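Local coordinates for protein cysteine synthase 3 (PDB 6KR5) that catalyses the pyridoxal-phosphate-dependent formation of cysteine from O-acetylserine and sulfide, the last step of cysteine synthesis, at residues B[43-48]-B[299-304]; B[158-163]-B[241-246]; B[164-169]-B[196-201]; B[188-193]-B[214-219]. One frame throughout, in Å; residues are numbered along the deposited sequence.

Interaction 1: B[43-48]-B[299-304]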
loop_
_atom_site.group_PDB
_atom_site.type_symbol
_atom_site.label_atom_id
_atom_site.label_comp_id
_atom_site.label_asym_id
_atom_site.label_seq_id
_atom_site.Cartn_x
_atom_site.Cartn_y
_atom_site.Cartn_z
ATOM N N LYS B 43 25.773 5.800 3.268
ATOM C CA LYS B 43 24.585 5.425 2.505
ATOM C C LYS B 43 23.507 4.972 3.477
ATOM O O LYS B 43 23.740 4.057 4.269
ATOM C CB LYS B 43 24.896 4.310 1.506
ATOM C CG LYS B 43 25.953 4.671 0.460
ATOM C CD LYS B 43 27.157 3.740 0.556
ATOM C CE LYS B 43 28.097 3.910 -0.626
ATOM N NZ LYS B 43 28.721 5.260 -0.670
ATOM N N ILE B 44 22.337 5.602 3.413
ATOM C CA ILE B 44 21.237 5.295 4.322
ATOM C C ILE B 44 20.070 4.814 3.473
ATOM O O ILE B 44 19.501 5.584 2.691
ATOM C CB ILE B 44 20.839 6.497 5.191
ATOM C CG1 ILE B 44 22.055 6.999 5.979
ATOM C CG2 ILE B 44 19.748 6.085 6.171
ATOM C CD1 ILE B 44 22.792 8.136 5.340
ATOM N N LEU B 45 19.719 3.539 3.620
ATOM C CA LEU B 45 18.731 2.883 2.776
ATOM C C LEU B 45 17.552 2.448 3.624
ATOM O O LEU B 45 17.743 1.964 4.746
ATOM C CB LEU B 45 19.324 1.658 2.075
ATOM C CG LEU B 45 20.669 1.875 1.391
ATOM C CD1 LEU B 45 21.154 0.530 0.832
ATOM C CD2 LEU B 45 20.542 2.933 0.299
ATOM N N VAL B 46 16.341 2.594 3.086
ATOM C CA VAL B 46 15.125 2.209 3.798
ATOM C C VAL B 46 14.463 1.044 3.077
ATOM O O VAL B 46 14.299 1.066 1.850
ATOM C CB VAL B 46 14.154 3.397 3.962
ATOM C CG1 VAL B 46 14.703 4.371 4.993
ATOM C CG2 VAL B 46 13.871 4.106 2.635
ATOM N N LYS B 47 14.070 0.028 3.843
ATOM C CA LYS B 47 13.389 -1.142 3.300
ATOM C C LYS B 47 11.898 -0.977 3.551
ATOM O O LYS B 47 11.469 -0.891 4.703
ATOM C CB LYS B 47 13.904 -2.433 3.934
ATOM C CG LYS B 47 13.320 -3.670 3.254
ATOM C CD LYS B 47 14.134 -4.912 3.506
ATOM C CE LYS B 47 13.530 -6.115 2.783
ATOM N NZ LYS B 47 13.572 -6.064 1.286
ATOM N N LEU B 48 11.116 -0.914 2.471
ATOM C CA LEU B 48 9.728 -0.450 2.545
ATOM C C LEU B 48 8.781 -1.641 2.656
ATOM O O LEU B 48 8.271 -2.151 1.653
ATOM C CB LEU B 48 9.406 0.415 1.336
ATOM C CG LEU B 48 10.426 1.529 1.166
ATOM C CD1 LEU B 48 10.031 2.372 -0.027
ATOM C CD2 LEU B 48 10.461 2.380 2.393
ATOM N N GLY B 299 30.874 6.302 5.642
ATOM C CA GLY B 299 30.979 5.433 4.489
ATOM C C GLY B 299 30.233 4.122 4.590
ATOM O O GLY B 299 30.239 3.346 3.623
ATOM N N LYS B 300 29.596 3.840 5.721
ATOM C CA LYS B 300 28.937 2.559 5.885
ATOM C C LYS B 300 27.587 2.551 5.175
ATOM O O LYS B 300 27.026 3.596 4.840
ATOM C CB LYS B 300 28.756 2.227 7.366
ATOM C CG LYS B 300 30.065 1.823 8.058
ATOM C CD LYS B 300 29.847 1.249 9.449
ATOM C CE LYS B 300 31.187 0.873 10.077
ATOM N NZ LYS B 300 31.029 0.262 11.427
ATOM N N THR B 301 27.084 1.341 4.930
ATOM C CA THR B 301 25.756 1.128 4.363
ATOM C C THR B 301 24.817 0.755 5.504
ATOM O O THR B 301 24.949 -0.314 6.110
ATOM C CB THR B 301 25.776 0.045 3.286
ATOM O OG1 THR B 301 26.581 0.485 2.187
ATOM C CG2 THR B 301 24.363 -0.219 2.770
ATOM N N ILE B 302 23.874 1.644 5.792
ATOM C CA ILE B 302 22.958 1.520 6.919
ATOM C C ILE B 302 21.573 1.229 6.357
ATOM O O ILE B 302 21.048 2.019 5.561
ATOM C CB ILE B 302 22.966 2.806 7.759
ATOM C CG1 ILE B 302 24.357 3.024 8.354
ATOM C CG2 ILE B 302 21.910 2.763 8.847
ATOM C CD1 ILE B 302 24.631 4.441 8.756
ATOM N N VAL B 303 20.987 0.096 6.753
ATOM C CA VAL B 303 19.684 -0.344 6.255
ATOM C C VAL B 303 18.671 -0.216 7.383
ATOM O O VAL B 303 18.897 -0.722 8.486
ATOM C CB VAL B 303 19.726 -1.791 5.736
ATOM C CG1 VAL B 303 18.311 -2.280 5.389
ATOM C CG2 VAL B 303 20.638 -1.895 4.520
ATOM N N ILE B 304 17.542 0.425 7.095
ATOM C CA ILE B 304 16.529 0.730 8.099
ATOM C C ILE B 304 15.223 0.084 7.656
ATOM O O ILE B 304 14.737 0.363 6.556
ATOM C CB ILE B 304 16.352 2.246 8.269
ATOM C CG1 ILE B 304 17.710 2.932 8.470
ATOM C CG2 ILE B 304 15.432 2.568 9.438
ATOM C CD1 ILE B 304 17.578 4.433 8.571
#
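Five backbone hydrogen bonds stitch 43-48 to 300-304 as parallel neighbours. K43 and L45 of the first strand each use N-H and carbonyl, so that the bonds fan out to residues on both sides of the partner in register: L45 N gives to I302 O (2.8 Å), and L45 O accepts from I304 N. Most are nearly linear, the first of these at 175°; the one from I304 N is bent to 148°. Between them run CA-H...O contacts, such as V46 CA to I304 O at 3.3 Å.

Apolar contacts divide over the two faces. On the face of I44, V46, I302 and I304, I44 and I304 lie alongside each other and CG2 of I44 meets CD1 of I304 at 3.6 Å; helix 279-292 packs over this layer. On the other face, L45 CD1 meets T301 CG2 at 3.8 Å, crossing obliquely, and L45 also touches I13 of the second subunit.

The lysine ammonium groups find partners outside the pairing: K47 NZ forms a salt bridge with E175, and K43 NZ hydrogen-bonds N41 O. Some 250 residues separate these strands, which belong to the largely parallel central sheet characteristic of the larger domain of fold-type II PLP enzymes.

Interaction 2: B[158-163]-B[241-246]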
loop_
_atom_site.group_PDB
_atom_site.type_symbol
_atom_site.label_atom_id
_atom_site.label_comp_id
_atom_site.label_asym_id
_atom_site.label_seq_id
_atom_site.Cartn_x
_atom_site.Cartn_y
_atom_site.Cartn_z
ATOM N N ASN B 158 0.603 -16.779 18.856
ATOM C CA ASN B 158 1.705 -16.491 19.781
ATOM C C ASN B 158 2.750 -15.552 19.167
ATOM O O ASN B 158 3.946 -15.851 19.115
ATOM C CB ASN B 158 2.359 -17.793 20.235
ATOM C CG ASN B 158 3.415 -17.570 21.285
ATOM O OD1 ASN B 158 3.364 -16.581 22.019
ATOM N ND2 ASN B 158 4.386 -18.482 21.362
ATOM N N GLN B 159 2.288 -14.380 18.727
ATOM C CA GLN B 159 3.160 -13.499 17.949
ATOM C C GLN B 159 4.436 -13.106 18.696
ATOM O O GLN B 159 5.469 -12.874 18.062
ATOM C CB GLN B 159 2.391 -12.249 17.525
ATOM C CG GLN B 159 1.981 -11.338 18.650
ATOM C CD GLN B 159 1.457 -10.019 18.123
ATOM O OE1 GLN B 159 1.989 -9.484 17.152
ATOM N NE2 GLN B 159 0.415 -9.495 18.752
ATOM N N PHE B 160 4.409 -13.029 20.026
ATOM C CA PHE B 160 5.597 -12.557 20.735
ATOM C C PHE B 160 6.608 -13.659 21.024
ATOM O O PHE B 160 7.720 -13.347 21.480
ATOM C CB PHE B 160 5.192 -11.868 22.040
ATOM C CG PHE B 160 4.457 -10.575 21.834
ATOM C CD1 PHE B 160 5.140 -9.436 21.442
ATOM C CD2 PHE B 160 3.084 -10.496 22.018
ATOM C CE1 PHE B 160 4.464 -8.243 21.240
ATOM C CE2 PHE B 160 2.409 -9.302 21.828
ATOM C CZ PHE B 160 3.100 -8.182 21.431
ATOM N N GLY B 161 6.274 -14.918 20.728
ATOM C CA GLY B 161 7.137 -16.049 21.045
ATOM C C GLY B 161 7.313 -17.068 19.934
ATOM O O GLY B 161 8.146 -17.975 20.034
ATOM N N ASN B 162 6.544 -16.936 18.866
ATOM C CA ASN B 162 6.505 -17.972 17.845
ATOM C C ASN B 162 7.766 -17.922 16.991
ATOM O O ASN B 162 8.003 -16.908 16.315
ATOM C CB ASN B 162 5.261 -17.781 16.971
ATOM C CG ASN B 162 4.978 -18.981 16.092
ATOM O OD1 ASN B 162 5.897 -19.685 15.664
ATOM N ND2 ASN B 162 3.701 -19.220 15.810
ATOM N N PRO B 163 8.570 -18.987 16.943
ATOM C CA PRO B 163 9.762 -18.958 16.084
ATOM C C PRO B 163 9.441 -18.828 14.609
ATOM O O PRO B 163 10.335 -18.478 13.828
ATOM C CB PRO B 163 10.454 -20.295 16.398
ATOM C CG PRO B 163 9.368 -21.167 16.920
ATOM C CD PRO B 163 8.463 -20.253 17.688
ATOM N N PHE B 241 7.305 -5.146 27.556
ATOM C CA PHE B 241 7.951 -6.302 28.168
ATOM C C PHE B 241 9.010 -6.783 27.196
ATOM O O PHE B 241 8.979 -6.451 26.008
ATOM C CB PHE B 241 6.947 -7.428 28.500
ATOM C CG PHE B 241 6.179 -7.937 27.306
ATOM C CD1 PHE B 241 5.018 -7.299 26.897
ATOM C CD2 PHE B 241 6.623 -9.026 26.582
ATOM C CE1 PHE B 241 4.308 -7.745 25.794
ATOM C CE2 PHE B 241 5.912 -9.473 25.465
ATOM C CZ PHE B 241 4.761 -8.825 25.078
ATOM N N VAL B 242 9.966 -7.554 27.708
ATOM C CA VAL B 242 10.973 -8.161 26.845
ATOM C C VAL B 242 10.365 -9.442 26.285
ATOM O O VAL B 242 9.969 -10.330 27.041
ATOM C CB VAL B 242 12.272 -8.446 27.613
ATOM C CG1 VAL B 242 13.308 -9.027 26.683
ATOM C CG2 VAL B 242 12.792 -7.171 28.245
ATOM N N THR B 243 10.257 -9.525 24.964
ATOM C CA THR B 243 9.513 -10.624 24.359
ATOM C C THR B 243 10.329 -11.913 24.349
ATOM O O THR B 243 11.563 -11.907 24.433
ATOM C CB THR B 243 9.097 -10.274 22.930
ATOM O OG1 THR B 243 10.256 -10.224 22.086
ATOM C CG2 THR B 243 8.373 -8.935 22.898
ATOM N N ASP B 244 9.613 -13.037 24.218
ATOM C CA ASP B 244 10.276 -14.339 24.184
ATOM C C ASP B 244 11.211 -14.468 22.983
ATOM O O ASP B 244 12.198 -15.207 23.043
ATOM C CB ASP B 244 9.234 -15.461 24.168
ATOM C CG ASP B 244 8.615 -15.713 25.531
ATOM O OD1 ASP B 244 9.183 -15.271 26.547
ATOM O OD2 ASP B 244 7.552 -16.371 25.585
ATOM N N ILE B 245 10.925 -13.758 21.886
ATOM C CA ILE B 245 11.781 -13.821 20.706
ATOM C C ILE B 245 13.089 -13.067 20.922
ATOM O O ILE B 245 14.126 -13.421 20.342
ATOM C CB ILE B 245 11.009 -13.271 19.488
ATOM C CG1 ILE B 245 9.935 -14.264 19.061
ATOM C CG2 ILE B 245 11.948 -12.944 18.337
ATOM C CD1 ILE B 245 8.950 -13.712 18.017
ATOM N N TYR B 246 13.063 -12.002 21.720
ATOM C CA TYR B 246 14.241 -11.158 21.879
ATOM C C TYR B 246 15.426 -11.956 22.416
ATOM O O TYR B 246 15.298 -12.707 23.390
ATOM C CB TYR B 246 13.934 -9.990 22.814
ATOM C CG TYR B 246 14.979 -8.903 22.735
ATOM C CD1 TYR B 246 14.985 -8.001 21.683
ATOM C CD2 TYR B 246 15.977 -8.796 23.697
ATOM C CE1 TYR B 246 15.942 -7.004 21.596
ATOM C CE2 TYR B 246 16.941 -7.808 23.613
ATOM C CZ TYR B 246 16.914 -6.917 22.562
ATOM O OH TYR B 246 17.857 -5.924 22.455
HETATM O O HOH W 1 6.456 -18.272 23.668
HETATM O O HOH W 2 5.061 -15.095 24.119
#
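Two irregular loops meet backbone to backbone where G161 and D244 bring their CA atoms to 4.8 Å, and the carbonyl of F160 accepts a hydrogen bond from I245 N (3.3 Å, bent to 139°). This is a loop-loop junction beside the cofactor pocket of a fold-type II PLP enzyme: 158-163 leads from strand 154-156 into helix 163-167, whereas the loop holding 241-246 precedes strand 253-257.

The aromatic pair is a T-shaped stack. F160 CG stands anti to its carbonyl carbon (chi1 -68°), and F241 directs its edge at the F160 ring, with CZ poised over the ring centre and the planes at 70°. Q159 CG lies on the opposite face of F160, off-centre toward the ring's periphery. T243 adds its methyl, CG2 lying 3.6 Å from F160 CD1, while its OG1 is held by T193 O.

I245 packs against the carbonyls of Q159 and F160. Its CG1, anti to the carbonyl carbon, rests 3.4 Å from F160 O, and CD1 reaches on to Q159 O. Close to them, G161 CA packs against D244 CB, and the position a CB would take at G161 lies too close to N158 ND2. N162, at the N-cap of the following helix, caps D164 N with OD1.

On the solvent side the carboxylate of D244 is joined to the N158 amide by two waters: one accepts from N158 ND2 and donates to D244 OD2 (2.9 Å), while the other donates to both N158 OD1 and D244 OD2.

Interaction 3: B[164-169]-B[196-201]. With PLP (pyridoxal-5'-phosphate), chain D.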
loop_
_atom_site.group_PDB
_atom_site.type_symbol
_atom_site.label_atom_id
_atom_site.label_comp_id
_atom_site.label_asym_id
_atom_site.label_seq_id
_atom_site.Cartn_x
_atom_site.Cartn_y
_atom_site.Cartn_z
ATOM N N ASP B 164 8.199 -19.114 14.195
ATOM C CA ASP B 164 7.827 -18.940 12.796
ATOM C C ASP B 164 7.624 -17.473 12.445
ATOM O O ASP B 164 7.612 -17.124 11.263
ATOM C CB ASP B 164 6.574 -19.753 12.479
ATOM C CG ASP B 164 6.781 -21.240 12.724
ATOM O OD1 ASP B 164 7.925 -21.712 12.548
ATOM O OD2 ASP B 164 5.810 -21.922 13.105
ATOM N N ASN B 165 7.482 -16.612 13.455
ATOM C CA ASN B 165 7.592 -15.169 13.244
ATOM C C ASN B 165 9.015 -14.811 12.825
ATOM O O ASN B 165 9.248 -14.315 11.715
ATOM C CB ASN B 165 7.153 -14.453 14.535
ATOM C CG ASN B 165 7.387 -12.940 14.518
ATOM O OD1 ASN B 165 8.097 -12.399 13.674
ATOM N ND2 ASN B 165 6.777 -12.255 15.488
ATOM N N THR B 166 9.987 -15.095 13.698
ATOM C CA THR B 166 11.392 -14.829 13.407
ATOM C C THR B 166 11.824 -15.426 12.073
ATOM O O THR B 166 12.527 -14.776 11.288
ATOM C CB THR B 166 12.224 -15.399 14.557
ATOM O OG1 THR B 166 11.633 -14.968 15.782
ATOM C CG2 THR B 166 13.669 -14.927 14.487
ATOM N N ALA B 167 11.399 -16.661 11.799
ATOM C CA ALA B 167 11.836 -17.376 10.603
ATOM C C ALA B 167 11.360 -16.720 9.308
ATOM O O ALA B 167 11.974 -16.930 8.257
ATOM C CB ALA B 167 11.350 -18.825 10.666
ATOM N N ALA B 168 10.267 -15.947 9.350
ATOM C CA ALA B 168 9.830 -15.236 8.146
ATOM C C ALA B 168 10.926 -14.343 7.596
ATOM O O ALA B 168 10.959 -14.048 6.387
ATOM C CB ALA B 168 8.592 -14.398 8.447
ATOM N N HIS B 169 11.833 -13.908 8.457
ATOM C CA HIS B 169 12.803 -12.900 8.079
ATOM C C HIS B 169 14.069 -13.495 7.482
ATOM O O HIS B 169 15.019 -12.752 7.201
ATOM C CB HIS B 169 13.086 -12.034 9.291
ATOM C CG HIS B 169 11.895 -11.230 9.688
ATOM N ND1 HIS B 169 11.406 -10.213 8.896
ATOM C CD2 HIS B 169 11.056 -11.330 10.742
ATOM C CE1 HIS B 169 10.337 -9.691 9.471
ATOM N NE2 HIS B 169 10.104 -10.350 10.594
ATOM N N THR B 196 11.724 -9.146 13.691
ATOM C CA THR B 196 12.543 -8.540 12.641
ATOM C C THR B 196 13.983 -8.371 13.098
ATOM O O THR B 196 14.914 -8.798 12.404
ATOM C CB THR B 196 11.977 -7.191 12.208
ATOM O OG1 THR B 196 10.655 -7.374 11.686
ATOM C CG2 THR B 196 12.841 -6.599 11.116
ATOM N N VAL B 197 14.189 -7.746 14.260
ATOM C CA VAL B 197 15.556 -7.426 14.662
ATOM C C VAL B 197 16.352 -8.709 14.884
ATOM O O VAL B 197 17.513 -8.810 14.462
ATOM C CB VAL B 197 15.565 -6.491 15.890
ATOM C CG1 VAL B 197 15.108 -7.184 17.169
ATOM C CG2 VAL B 197 16.961 -5.872 16.090
ATOM N N ILE B 198 15.727 -9.725 15.482
ATOM C CA ILE B 198 16.434 -10.973 15.750
ATOM C C ILE B 198 16.567 -11.799 14.477
ATOM O O ILE B 198 17.635 -12.347 14.191
ATOM C CB ILE B 198 15.735 -11.772 16.866
ATOM C CG1 ILE B 198 15.699 -10.976 18.179
ATOM C CG2 ILE B 198 16.414 -13.141 17.061
ATOM C CD1 ILE B 198 17.031 -10.329 18.559
ATOM N N GLY B 199 15.489 -11.904 13.696
ATOM C CA GLY B 199 15.548 -12.695 12.476
ATOM C C GLY B 199 16.482 -12.104 11.438
ATOM O O GLY B 199 17.313 -12.810 10.855
ATOM N N VAL B 200 16.344 -10.806 11.163
ATOM C CA VAL B 200 17.245 -10.188 10.198
ATOM C C VAL B 200 18.662 -10.152 10.752
ATOM O O VAL B 200 19.629 -10.436 10.036
ATOM C CB VAL B 200 16.757 -8.780 9.809
ATOM C CG1 VAL B 200 17.767 -8.104 8.877
ATOM C CG2 VAL B 200 15.405 -8.860 9.142
ATOM N N GLY B 201 18.807 -9.814 12.036
ATOM C CA GLY B 201 20.135 -9.730 12.620
ATOM C C GLY B 201 20.862 -11.062 12.591
ATOM O O GLY B 201 22.023 -11.140 12.180
HETATM N N1 PLP D . 6.089 -1.285 13.494
HETATM C C2 PLP D . 4.901 -1.802 13.056
HETATM C C2A PLP D . 3.906 -0.871 12.434
HETATM C C3 PLP D . 4.646 -3.155 13.190
HETATM O O3 PLP D . 3.450 -3.648 12.750
HETATM C C4 PLP D . 5.598 -3.987 13.763
HETATM C C4A PLP D . 5.309 -5.424 14.013
HETATM O O4A PLP D . 4.204 -5.895 13.717
HETATM C C5 PLP D . 6.807 -3.449 14.201
HETATM C C6 PLP D . 7.034 -2.098 14.065
HETATM C C5A PLP D . 7.870 -4.285 14.878
HETATM O O4P PLP D . 8.310 -5.389 14.137
HETATM P P PLP D . 8.685 -6.705 14.968
HETATM O O1P PLP D . 9.634 -6.297 16.082
HETATM O O2P PLP D . 7.410 -7.251 15.545
HETATM O O3P PLP D . 9.322 -7.645 14.009
#
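H169 sets CG anti to its carbonyl carbon (chi1 -67°) and turns the imidazole by chi2 -68°, which lays one ring face against T196 CA. T196 in turn puts OG1 anti to its own carbonyl carbon, beside its backbone N, so that hydroxyl and N-H can address the same phosphate oxygen.

The resulting CH-pi contact has T196 CA 3.8 Å from the centroid of the H169 ring and 17° off the ring normal, displaced toward the rim. H169 NE2 also lies 3.2 Å from T196 OG1. The other ring nitrogen, ND1, is hydrogen-bonded to T172 OG1, a second-shell link that would help fix the ring's rotation. At the root of the side chain, H169 CB meets V200 CG2 at 3.9 Å.

The nearest CA atoms of the two segments are those of T166 and G199, 4.8 Å apart. The methyl CG2 of T166, anti to its backbone N, presses on G199 CA at 3.5 Å. With no side chain on G199 the helices can come this near: a CB there would run into T166 O and H169 CB. I198 CG2 touches the same methyl more loosely.

T196 binds PLP O3P twice, through N at 2.9 Å and through the donating hydroxyl OG1 at 2.7 Å. Its backbone N-H belongs to the first turn of helix 195-207, whose dipole would favour the anionic group. A phosphate held at a helix N-terminus by backbone N-H and threonine hydroxyls is typical of the cofactor site in fold-type II PLP enzymes.

Interaction 4: B[188-193]-B[214-219]. With PLP (pyridoxal-5'-phosphate), chain D.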
loop_
_atom_site.group_PDB
_atom_site.type_symbol
_atom_site.label_atom_id
_atom_site.label_comp_id
_atom_site.label_asym_id
_atom_site.label_seq_id
_atom_site.Cartn_x
_atom_site.Cartn_y
_atom_site.Cartn_z
ATOM N N VAL B 188 18.904 -1.493 11.250
ATOM C CA VAL B 188 18.179 -0.755 12.283
ATOM C C VAL B 188 16.727 -1.208 12.242
ATOM O O VAL B 188 16.070 -1.107 11.191
ATOM C CB VAL B 188 18.271 0.766 12.066
ATOM C CG1 VAL B 188 17.637 1.513 13.222
ATOM C CG2 VAL B 188 19.708 1.212 11.892
ATOM N N SER B 189 16.222 -1.707 13.372
ATOM C CA SER B 189 14.862 -2.227 13.417
ATOM C C SER B 189 14.202 -1.805 14.723
ATOM O O SER B 189 14.723 -2.096 15.809
ATOM C CB SER B 189 14.876 -3.757 13.267
ATOM O OG SER B 189 13.671 -4.345 13.720
ATOM N N ALA B 190 13.059 -1.125 14.626
ATOM C CA ALA B 190 12.242 -0.847 15.806
ATOM C C ALA B 190 11.498 -2.111 16.247
ATOM O O ALA B 190 10.971 -2.857 15.413
ATOM C CB ALA B 190 11.256 0.283 15.510
ATOM N N VAL B 191 11.437 -2.344 17.565
ATOM C CA VAL B 191 11.107 -3.660 18.124
ATOM C C VAL B 191 9.672 -3.692 18.640
ATOM O O VAL B 191 9.307 -2.951 19.565
ATOM C CB VAL B 191 12.082 -4.049 19.246
ATOM C CG1 VAL B 191 11.608 -5.353 19.909
ATOM C CG2 VAL B 191 13.484 -4.193 18.691
ATOM N N GLY B 192 8.862 -4.577 18.052
ATOM C CA GLY B 192 7.563 -4.924 18.595
ATOM C C GLY B 192 7.612 -6.330 19.155
ATOM O O GLY B 192 7.800 -6.505 20.370
ATOM N N THR B 193 7.463 -7.336 18.280
ATOM C CA THR B 193 7.641 -8.725 18.696
ATOM C C THR B 193 9.109 -9.099 18.813
ATOM O O THR B 193 9.429 -10.095 19.477
ATOM C CB THR B 193 6.973 -9.701 17.717
ATOM O OG1 THR B 193 7.667 -9.695 16.459
ATOM C CG2 THR B 193 5.498 -9.350 17.506
ATOM N N VAL B 214 21.045 -2.804 15.363
ATOM C CA VAL B 214 20.562 -1.714 16.204
ATOM C C VAL B 214 19.069 -1.912 16.446
ATOM O O VAL B 214 18.272 -1.877 15.501
ATOM C CB VAL B 214 20.833 -0.348 15.557
ATOM C CG1 VAL B 214 20.261 0.777 16.411
ATOM C CG2 VAL B 214 22.339 -0.150 15.333
ATOM N N ALA B 215 18.686 -2.098 17.707
ATOM C CA ALA B 215 17.283 -2.188 18.092
ATOM C C ALA B 215 16.795 -0.822 18.562
ATOM O O ALA B 215 17.526 -0.101 19.245
ATOM C CB ALA B 215 17.093 -3.222 19.205
ATOM N N VAL B 216 15.551 -0.477 18.214
ATOM C CA VAL B 216 14.967 0.823 18.527
ATOM C C VAL B 216 13.717 0.625 19.372
ATOM O O VAL B 216 12.892 -0.248 19.083
ATOM C CB VAL B 216 14.635 1.598 17.235
ATOM C CG1 VAL B 216 14.038 2.982 17.528
ATOM C CG2 VAL B 216 15.874 1.700 16.363
ATOM N N GLU B 217 13.579 1.428 20.420
ATOM C CA GLU B 217 12.416 1.336 21.289
ATOM C C GLU B 217 12.025 2.742 21.742
ATOM O O GLU B 217 12.833 3.667 21.657
ATOM C CB GLU B 217 12.687 0.420 22.494
ATOM C CG GLU B 217 13.823 0.855 23.402
ATOM C CD GLU B 217 13.983 -0.064 24.618
ATOM O OE1 GLU B 217 13.156 -0.984 24.804
ATOM O OE2 GLU B 217 14.937 0.153 25.391
ATOM N N PRO B 218 10.789 2.919 22.214
ATOM C CA PRO B 218 10.389 4.253 22.686
ATOM C C PRO B 218 11.167 4.665 23.923
ATOM O O PRO B 218 11.338 3.885 24.867
ATOM C CB PRO B 218 8.891 4.095 23.001
ATOM C CG PRO B 218 8.465 2.799 22.347
ATOM C CD PRO B 218 9.698 1.938 22.352
ATOM N N ALA B 219 11.619 5.920 23.924
ATOM C CA ALA B 219 12.298 6.434 25.108
ATOM C C ALA B 219 11.409 6.348 26.339
ATOM O O ALA B 219 11.911 6.186 27.458
ATOM C CB ALA B 219 12.743 7.877 24.880
HETATM N N1 PLP D . 6.089 -1.285 13.494
HETATM C C2 PLP D . 4.901 -1.802 13.056
HETATM C C2A PLP D . 3.906 -0.871 12.434
HETATM C C3 PLP D . 4.646 -3.155 13.190
HETATM O O3 PLP D . 3.450 -3.648 12.750
HETATM C C4 PLP D . 5.598 -3.987 13.763
HETATM C C4A PLP D . 5.309 -5.424 14.013
HETATM O O4A PLP D . 4.204 -5.895 13.717
HETATM C C5 PLP D . 6.807 -3.449 14.201
HETATM C C6 PLP D . 7.034 -2.098 14.065
HETATM C C5A PLP D . 7.870 -4.285 14.878
HETATM O O4P PLP D . 8.310 -5.389 14.137
HETATM P P PLP D . 8.685 -6.705 14.968
HETATM O O1P PLP D . 9.634 -6.297 16.082
HETATM O O2P PLP D . 7.410 -7.251 15.545
HETATM O O3P PLP D . 9.322 -7.645 14.009
#
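Three backbone hydrogen bonds, unequal in geometry, pair 188-191 with 214-216 in parallel. S189 N gives to V214 O (3.0 Å) almost along the C=O axis, and V191 N to V216 O likewise. The middle bond, from V216 N to S189 O, is less straight: V216 N stands 36° out of the plane of the S189 carbonyl. CA-H...O contacts run between them, and the CA atoms of A190 and V216 come as close as 4.2 Å.

Apolar packing follows the two faces. V188, A190, V214 and V216 share one, where V188 CG1, anti to its backbone N (chi1 -174°), crosses obliquely to V216 CG2 at 3.6 Å; A283 and A287 of helix 279-292 lie against V216. Past the end of the first strand, V191 CG2 reaches A215 CB at 3.8 Å on the opposite face, where V197 of helix 195-207 touches both residues. The strands and that helix form a beta-alpha-beta unit of the Rossmann-like central sheet, and the loop at the end of its first strand forms part of the phosphate site.

Polar contacts of that loop go to PLP. G192 N donates to O1P (2.7 Å), while PLP C5A lies so near G192 CA that a CB would be crowded. T193 grips O2P twice, from its N at 2.7 Å and from OG1 at 2.6 Å. OG1 occupies the crowded position between T193 N and the carbonyl carbon (chi1 68°), and as well as donating to the phosphate it accepts from N165 ND2 and G195 N.

In the fold
Interactions 1 and 4 belong to one sheet: strands 301-306 and 186-190 are neighbours in it, and V303 O probably accepts a hydrogen bond from V188 N. Both are buried and rest on regular backbone ladders with aliphatic faces, but interaction 4 runs on into a polar phosphate loop, whereas interaction 1 approaches the second subunit. Interaction 3, equally buried, joins helices and shares PLP with interaction 4. Interaction 2 is partly exposed and more mixed, using aromatic, water-mediated and single backbone links between loops. It adjoins both pocket contacts through probable hydrogen bonds, the one to interaction 3 running from N165 ND2 to Q159 O, while interaction 1 stays about 15 Å from it at the nearest atoms.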